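Local coordinates for protein putative decarboxylase involved in desferrioxamine biosynthesis (Erwinia amylovora, PDB 5O5C) that probably decarboxylates lysine with the aid of pyridoxal 5'-phosphate, supplying the diamine from which the siderophore desferrioxamine is built, at residues Trp37-Gln40 / Thr41-Val44; Asp150-Leu153 / Ser154-Leu158; Ser285-Cys288 / Lys289-Met293. All blocks are in the same frame, centred on the assembly; numbering follows the deposited sequence.

Contact 1 (Trp37-Gln40 / Thr41-Val44); sequences WARQ and TEQV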
loop_
_atom_site.group_PDB
_atom_site.type_symbol
_atom_site.label_atom_id
_atom_site.label_comp_id
_atom_site.label_asym_id
_atom_site.label_seq_id
_atom_site.Cartn_x
_atom_site.Cartn_y
_atom_site.Cartn_z
ATOM N N TRP B 37 -20.812 6.042 16.568
ATOM C CA TRP B 37 -19.892 5.030 16.099
ATOM C C TRP B 37 -20.368 3.638 16.515
ATOM O O TRP B 37 -20.405 2.733 15.660
ATOM C CB TRP B 37 -18.482 5.315 16.616
ATOM C CG TRP B 37 -17.484 4.285 16.321
ATOM C CD1 TRP B 37 -17.223 3.722 15.107
ATOM C CD2 TRP B 37 -16.582 3.680 17.247
ATOM N NE1 TRP B 37 -16.205 2.809 15.218
ATOM C CE2 TRP B 37 -15.804 2.754 16.525
ATOM C CE3 TRP B 37 -16.366 3.819 18.617
ATOM C CZ2 TRP B 37 -14.815 2.011 17.113
ATOM C CZ3 TRP B 37 -15.395 3.077 19.204
ATOM C CH2 TRP B 37 -14.625 2.171 18.458
ATOM N N ALA B 38 -20.715 3.452 17.803
ATOM C CA ALA B 38 -20.966 2.090 18.306
ATOM C C ALA B 38 -22.263 1.491 17.753
ATOM O O ALA B 38 -22.348 0.261 17.570
ATOM C CB ALA B 38 -20.948 2.019 19.821
ATOM N N ARG B 39 -23.255 2.351 17.483
ATOM C CA ARG B 39 -24.533 1.901 16.902
ATOM C C ARG B 39 -24.370 1.521 15.433
ATOM O O ARG B 39 -24.968 0.541 14.965
ATOM C CB ARG B 39 -25.639 2.954 17.087
ATOM C CG ARG B 39 -26.044 3.064 18.560
ATOM C CD ARG B 39 -27.321 3.859 18.793
ATOM N NE ARG B 39 -27.558 4.034 20.234
ATOM C CZ ARG B 39 -27.476 5.183 20.932
ATOM N NH1 ARG B 39 -27.182 6.359 20.354
ATOM N NH2 ARG B 39 -27.716 5.161 22.246
ATOM N N GLN B 40 -23.554 2.300 14.717
ATOM C CA GLN B 40 -23.208 1.944 13.330
ATOM C C GLN B 40 -22.456 0.611 13.345
ATOM O O GLN B 40 -22.633 -0.212 12.473
ATOM C CB GLN B 40 -22.453 3.087 12.603
ATOM C CG GLN B 40 -20.979 2.891 12.316
ATOM C CD GLN B 40 -20.314 4.059 11.621
ATOM O OE1 GLN B 40 -20.830 5.150 11.578
ATOM N NE2 GLN B 40 -19.120 3.835 11.134
ATOM N N THR B 41 -21.628 0.392 14.350
ATOM C CA THR B 41 -20.846 -0.859 14.394
ATOM C C THR B 41 -21.783 -2.003 14.739
ATOM O O THR B 41 -21.668 -3.082 14.169
ATOM C CB THR B 41 -19.655 -0.756 15.345
ATOM O OG1 THR B 41 -20.133 -0.451 16.648
ATOM C CG2 THR B 41 -18.735 0.325 14.928
ATOM N N GLU B 42 -22.776 -1.734 15.590
ATOM C CA GLU B 42 -23.823 -2.691 15.885
ATOM C C GLU B 42 -24.654 -3.081 14.667
ATOM O O GLU B 42 -24.898 -4.266 14.476
ATOM C CB GLU B 42 -24.710 -2.211 17.065
ATOM C CG GLU B 42 -23.951 -2.436 18.376
ATOM C CD GLU B 42 -24.443 -1.622 19.535
ATOM O OE1 GLU B 42 -25.465 -0.932 19.407
ATOM O OE2 GLU B 42 -23.799 -1.688 20.607
ATOM N N GLN B 43 -25.017 -2.111 13.827
ATOM C CA GLN B 43 -25.721 -2.409 12.584
ATOM C C GLN B 43 -24.911 -3.324 11.646
ATOM O O GLN B 43 -25.463 -4.266 11.102
ATOM C CB GLN B 43 -26.091 -1.133 11.825
ATOM C CG GLN B 43 -27.151 -0.244 12.471
ATOM C CD GLN B 43 -27.368 1.066 11.695
ATOM O OE1 GLN B 43 -28.512 1.475 11.462
ATOM N NE2 GLN B 43 -26.275 1.720 11.291
ATOM N N VAL B 44 -23.617 -3.049 11.445
ATOM C CA VAL B 44 -22.822 -3.859 10.504
ATOM C C VAL B 44 -22.622 -5.297 10.991
ATOM O O VAL B 44 -22.609 -6.250 10.174
ATOM C CB VAL B 44 -21.484 -3.184 10.172
ATOM C CG1 VAL B 44 -20.499 -4.157 9.518
ATOM C CG2 VAL B 44 -21.714 -1.937 9.311
#
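Thr41 lays its CG2 methyl over one face of the Trp37 indole, a CH-pi contact across a single helical turn. CG2 sits 3.9 Å from the centroid of the five-membered ring and 29° off the ring normal, and NE1 is the ring atom it approaches most closely. The indole can receive the methyl because CG of Trp37 stands anti to the backbone N (chi1 174°), which swings the ring forward, toward the following turn, although CB points away from it. Trp37 also meets Phe29 in an edge-to-face (T-shaped) ring pair. Trp37 and Thr41 belong to helix 34-53, which lies against the partner chain: Trp37 packs on Met48 and Thr41 on Leu45 of the second subunit, much as the N-terminal helices of group II decarboxylases pack on their dimer partner. Among the hydrogen bonds, Ala38 O is the acceptor gripped twice. Glu42 N reaches Ala38 O at 2.8 Å. Thr41 OG1 donates to Ala38 O at an unusually short 2.5 Å, and both donors come from the same face of the carbonyl plane. The hydroxyl comes from the side, with a C=O...OG1 angle of 106°, and above the plane. The amide of Gln40 turns to the partner chain, its NE2 hydrogen-bonded to Leu116 O of the second subunit. Opposite charges are near but apart, with Arg39 NE 5.5 Å from Glu42 OE1.

Contact 2 (Asp150-Leu153 / Ser154-Leu158); sequences DWTL and SRIGL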
loop_
_atom_site.group_PDB
_atom_site.type_symbol
_atom_site.label_atom_id
_atom_site.label_comp_id
_atom_site.label_asym_id
_atom_site.label_seq_id
_atom_site.Cartn_x
_atom_site.Cartn_y
_atom_site.Cartn_z
ATOM N N ASP B 150 11.333 -7.605 14.150
ATOM C CA ASP B 150 12.434 -8.291 14.861
ATOM C C ASP B 150 12.036 -9.716 15.162
ATOM O O ASP B 150 12.830 -10.576 14.959
ATOM C CB ASP B 150 12.781 -7.646 16.172
ATOM C CG ASP B 150 13.433 -6.251 16.032
ATOM O OD1 ASP B 150 14.049 -5.855 14.997
ATOM O OD2 ASP B 150 13.337 -5.564 17.047
ATOM N N TRP B 151 10.821 -9.950 15.642
ATOM C CA TRP B 151 10.312 -11.323 15.803
ATOM C C TRP B 151 10.357 -12.129 14.491
ATOM O O TRP B 151 10.716 -13.316 14.484
ATOM C CB TRP B 151 8.886 -11.314 16.357
ATOM C CG TRP B 151 8.221 -12.685 16.437
ATOM C CD1 TRP B 151 8.314 -13.557 17.481
ATOM C CD2 TRP B 151 7.342 -13.310 15.468
ATOM N NE1 TRP B 151 7.589 -14.692 17.214
ATOM C CE2 TRP B 151 6.964 -14.569 16.002
ATOM C CE3 TRP B 151 6.870 -12.947 14.200
ATOM C CZ2 TRP B 151 6.130 -15.479 15.316
ATOM C CZ3 TRP B 151 6.025 -13.859 13.501
ATOM C CH2 TRP B 151 5.666 -15.112 14.081
ATOM N N THR B 152 9.968 -11.505 13.386
ATOM C CA THR B 152 10.051 -12.189 12.086
ATOM C C THR B 152 11.492 -12.515 11.745
ATOM O O THR B 152 11.837 -13.626 11.353
ATOM C CB THR B 152 9.370 -11.376 10.968
ATOM O OG1 THR B 152 8.024 -11.142 11.350
ATOM C CG2 THR B 152 9.353 -12.164 9.742
ATOM N N LEU B 153 12.355 -11.556 11.912
ATOM C CA LEU B 153 13.755 -11.778 11.581
ATOM C C LEU B 153 14.395 -12.925 12.423
ATOM O O LEU B 153 15.257 -13.675 11.928
ATOM C CB LEU B 153 14.551 -10.530 11.801
ATOM C CG LEU B 153 14.388 -9.403 10.794
ATOM C CD1 LEU B 153 14.956 -8.206 11.486
ATOM C CD2 LEU B 153 15.119 -9.658 9.483
ATOM N N SER B 154 13.965 -13.032 13.673
ATOM C CA SER B 154 14.324 -14.169 14.521
ATOM C C SER B 154 13.929 -15.516 13.947
ATOM O O SER B 154 14.646 -16.507 14.136
ATOM C CB SER B 154 13.710 -14.016 15.897
ATOM O OG SER B 154 14.178 -15.018 16.757
ATOM N N ARG B 155 12.812 -15.563 13.231
ATOM C CA ARG B 155 12.319 -16.813 12.684
ATOM C C ARG B 155 12.990 -17.129 11.382
ATOM O O ARG B 155 13.163 -18.308 11.063
ATOM C CB ARG B 155 10.835 -16.710 12.478
ATOM C CG ARG B 155 10.093 -16.463 13.774
ATOM C CD ARG B 155 9.670 -17.762 14.264
ATOM N NE ARG B 155 8.997 -17.758 15.536
ATOM C CZ ARG B 155 8.160 -18.720 15.904
ATOM N NH1 ARG B 155 7.864 -19.715 15.076
ATOM N NH2 ARG B 155 7.659 -18.714 17.117
ATOM N N ILE B 156 13.354 -16.092 10.616
ATOM C CA ILE B 156 14.097 -16.305 9.370
ATOM C C ILE B 156 15.513 -16.779 9.677
ATOM O O ILE B 156 16.083 -17.591 8.918
ATOM C CB ILE B 156 14.180 -15.027 8.532
ATOM C CG1 ILE B 156 12.840 -14.709 7.898
ATOM C CG2 ILE B 156 15.233 -15.104 7.429
ATOM C CD1 ILE B 156 12.705 -13.228 7.535
ATOM N N GLY B 157 16.076 -16.231 10.761
ATOM C CA GLY B 157 17.446 -16.534 11.164
ATOM C C GLY B 157 18.493 -15.594 10.593
ATOM O O GLY B 157 19.677 -15.893 10.620
ATOM N N LEU B 158 18.073 -14.453 10.066
ATOM C CA LEU B 158 19.045 -13.456 9.602
ATOM C C LEU B 158 19.970 -12.954 10.749
ATOM O O LEU B 158 19.570 -12.896 11.905
ATOM C CB LEU B 158 18.321 -12.298 8.904
ATOM C CG LEU B 158 17.642 -12.718 7.584
ATOM C CD1 LEU B 158 16.863 -11.596 6.927
ATOM C CD2 LEU B 158 18.586 -13.349 6.576
#
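Trp151 and Arg155 form the dense side of this helix end. The guanidinium does not lie flat on the indole: the two planes are 46° apart, and CZ2 of Trp151 comes 3.5 Å above the guanidinium plane of Arg155, toward its rim. NE is the arginine atom nearest the ring, 3.7 Å from CZ2 of Trp151. A bend at chi2 of Arg155 (-95°) turns the chain across the indole, with CG over one ring face. Farther round, Leu153 CD2 meets Leu158 CD1 at 3.7 Å, and Phe342 of strand 339-343 covers Leu153, Thr152 and Ile156.

The backbone carries both sides. Thr152 O accepts from Ile156 N at 3.0 Å, almost in line with the carbonyl, and from Arg155 N at 2.9 Å, well above its plane. Helix 140-156 then stops: Gly157 has positive phi (91°), and its N still bonds to Leu153 O at 2.9 Å, while the bond from Leu158 N to that oxygen is weak. Asp150, Ser154 and Gly157 make up the looser, solvent-facing side, where contacts are chiefly between main-chain atoms.

Trp151 NE1 hydrogen-bonds, and Arg155 NH2 forms a salt bridge, to Asp77 OD1 of the second subunit, while Arg155 NH1 binds Leu306 O. The indole and guanidinium thus offer one carboxylate oxygen two donors, so its negative charge is probably stabilised at the dimer interface.

Contact 3 (Ser285-Cys288 / Lys289-Met293); sequences SELC and KHHGM
The His291 imidazole meets Leu287 at its edge. Leu287 O lies near the ring plane, 3.4 Å from CD2 of the histidine, and the CD2 methyl of Leu287 approaches the same ring atom, CD2 of His291, at 3.7 Å, obliquely, from well off the ring plane, on the other side of it from Leu287 O. Val253 and Gln254 of helix 246-258 also touch this histidine, and Leu287 packs on Leu249 and Val253 of that helix.

The apolar contacts continue from Leu287 to Met293. CG of Leu287 is anti to the backbone N (chi1 -162°), bringing the end of the side chain round to the turn that follows the helix. Met293 answers with a bend at chi3 (-72°) that carries CE to 3.5 Å from Leu287 CD2. On the buried side, Cys288 SG rests 4.1 Å from Met293 CB, and both residues pack on Val266 of strand 262-269.

Regular helical bonding runs up to His291, whose N binds Leu287 O at 3.1 Å. Then Met293 N reaches back to Cys288 O at 2.8 Å, a fairly straight bond (162° at the hydrogen) made from above the carbonyl plane, while Gly292 N bonds to Lys289 O at 3.1 Å. Positive phi at Gly292 turns the backbone so that both N-H groups, its own and that of Met293, point back at the last turn.

Together they make a Schellman motif with Gly292 as the C-prime residue, and Cys288 against Met293 supplies the hydrophobic contact that commonly goes with it. Here it ends helix 281-290 and turns the chain into strand 294-299, completing the beta-alpha-beta unit that begins with strand 262-269 in the large sheet of this fold type I enzyme.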
loop_
_atom_site.group_PDB
_atom_site.type_symbol
_atom_site.label_atom_id
_atom_site.label_comp_id
_atom_site.label_asym_id
_atom_site.label_seq_id
_atom_site.Cartn_x
_atom_site.Cartn_y
_atom_site.Cartn_z
ATOM N N SER B 285 22.649 -19.898 -2.792
ATOM C CA SER B 285 23.399 -18.973 -1.951
ATOM C C SER B 285 24.925 -19.161 -2.112
ATOM O O SER B 285 25.663 -18.202 -2.010
ATOM C CB SER B 285 22.995 -19.174 -0.491
ATOM O OG SER B 285 23.816 -18.432 0.389
ATOM N N GLU B 286 25.373 -20.403 -2.344
ATOM C CA GLU B 286 26.787 -20.704 -2.688
ATOM C C GLU B 286 27.166 -20.111 -4.087
ATOM O O GLU B 286 28.199 -19.438 -4.259
ATOM C CB GLU B 286 27.073 -22.221 -2.658
ATOM C CG GLU B 286 26.198 -23.050 -1.706
ATOM C CD GLU B 286 26.768 -24.412 -1.337
ATOM O OE1 GLU B 286 27.564 -24.972 -2.137
ATOM O OE2 GLU B 286 26.396 -24.928 -0.257
ATOM N N LEU B 287 26.302 -20.304 -5.073
ATOM C CA LEU B 287 26.552 -19.710 -6.371
ATOM C C LEU B 287 26.629 -18.182 -6.245
ATOM O O LEU B 287 27.561 -17.544 -6.767
ATOM C CB LEU B 287 25.480 -20.140 -7.384
ATOM C CG LEU B 287 25.852 -19.955 -8.857
ATOM C CD1 LEU B 287 25.301 -21.055 -9.745
ATOM C CD2 LEU B 287 25.444 -18.602 -9.401
ATOM N N CYS B 288 25.647 -17.607 -5.558
ATOM C CA CYS B 288 25.638 -16.184 -5.350
ATOM C C CYS B 288 26.935 -15.646 -4.737
ATOM O O CYS B 288 27.529 -14.770 -5.297
ATOM C CB CYS B 288 24.457 -15.760 -4.517
ATOM S SG CYS B 288 22.959 -15.777 -5.502
ATOM N N LYS B 289 27.371 -16.193 -3.612
ATOM C CA LYS B 289 28.586 -15.702 -2.964
ATOM C C LYS B 289 29.817 -15.833 -3.889
ATOM O O LYS B 289 30.625 -14.889 -4.022
ATOM C CB LYS B 289 28.789 -16.407 -1.631
ATOM C CG LYS B 289 27.681 -16.095 -0.632
ATOM C CD LYS B 289 27.985 -16.480 0.801
ATOM C CE LYS B 289 27.043 -15.768 1.761
ATOM N NZ LYS B 289 27.304 -14.292 1.941
ATOM N N HIS B 290 29.926 -16.975 -4.567
ATOM C CA HIS B 290 31.000 -17.198 -5.509
ATOM C C HIS B 290 31.076 -16.096 -6.571
ATOM O O HIS B 290 32.166 -15.700 -6.953
ATOM C CB HIS B 290 30.899 -18.578 -6.170
ATOM C CG HIS B 290 32.134 -18.973 -6.914
ATOM N ND1 HIS B 290 32.114 -19.839 -7.985
ATOM C CD2 HIS B 290 33.428 -18.608 -6.750
ATOM C CE1 HIS B 290 33.343 -20.008 -8.433
ATOM N NE2 HIS B 290 34.156 -19.258 -7.714
ATOM N N HIS B 291 29.939 -15.576 -7.011
ATOM C CA HIS B 291 29.937 -14.532 -8.063
ATOM C C HIS B 291 29.582 -13.142 -7.514
ATOM O O HIS B 291 29.148 -12.283 -8.281
ATOM C CB HIS B 291 28.924 -14.886 -9.134
ATOM C CG HIS B 291 29.301 -16.058 -9.976
ATOM N ND1 HIS B 291 30.126 -15.943 -11.072
ATOM C CD2 HIS B 291 28.894 -17.349 -9.939
ATOM C CE1 HIS B 291 30.235 -17.125 -11.657
ATOM N NE2 HIS B 291 29.481 -17.990 -11.002
ATOM N N GLY B 292 29.714 -12.943 -6.207
ATOM C CA GLY B 292 29.325 -11.667 -5.525
ATOM C C GLY B 292 27.882 -11.179 -5.647
ATOM O O GLY B 292 27.591 -9.967 -5.512
ATOM N N MET B 293 26.967 -12.091 -5.918
ATOM C CA MET B 293 25.584 -11.695 -6.253
ATOM C C MET B 293 24.682 -11.531 -5.046
ATOM O O MET B 293 24.892 -12.150 -4.043
ATOM C CB MET B 293 24.951 -12.694 -7.216
ATOM C CG MET B 293 25.559 -12.603 -8.596
ATOM S SD MET B 293 24.537 -13.426 -9.783
ATOM C CE MET B 293 24.786 -15.161 -9.393
#

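How the contacts relate
From the N terminus the three contacts follow in series, neither nesting nor crossing, and each is local, joining residues a few positions apart in sequence, so none closes a long loop. Contact 1, about 32 Å from the centre of the chain, joins the N-terminal helix 34-53 to the second subunit. Contact 2, its centre about 39 Å from that of contact 1, sets the end of helix 140-156 against strand 339-343 of the large sheet and also touches the second subunit. Contact 3 links helix 281-290 to strands 262-269 and 294-299 within one subunit. Contacts 2 and 3 have centres about 22 Å apart, whereas contacts 1 and 3 lie on opposite sides of the chain's centre.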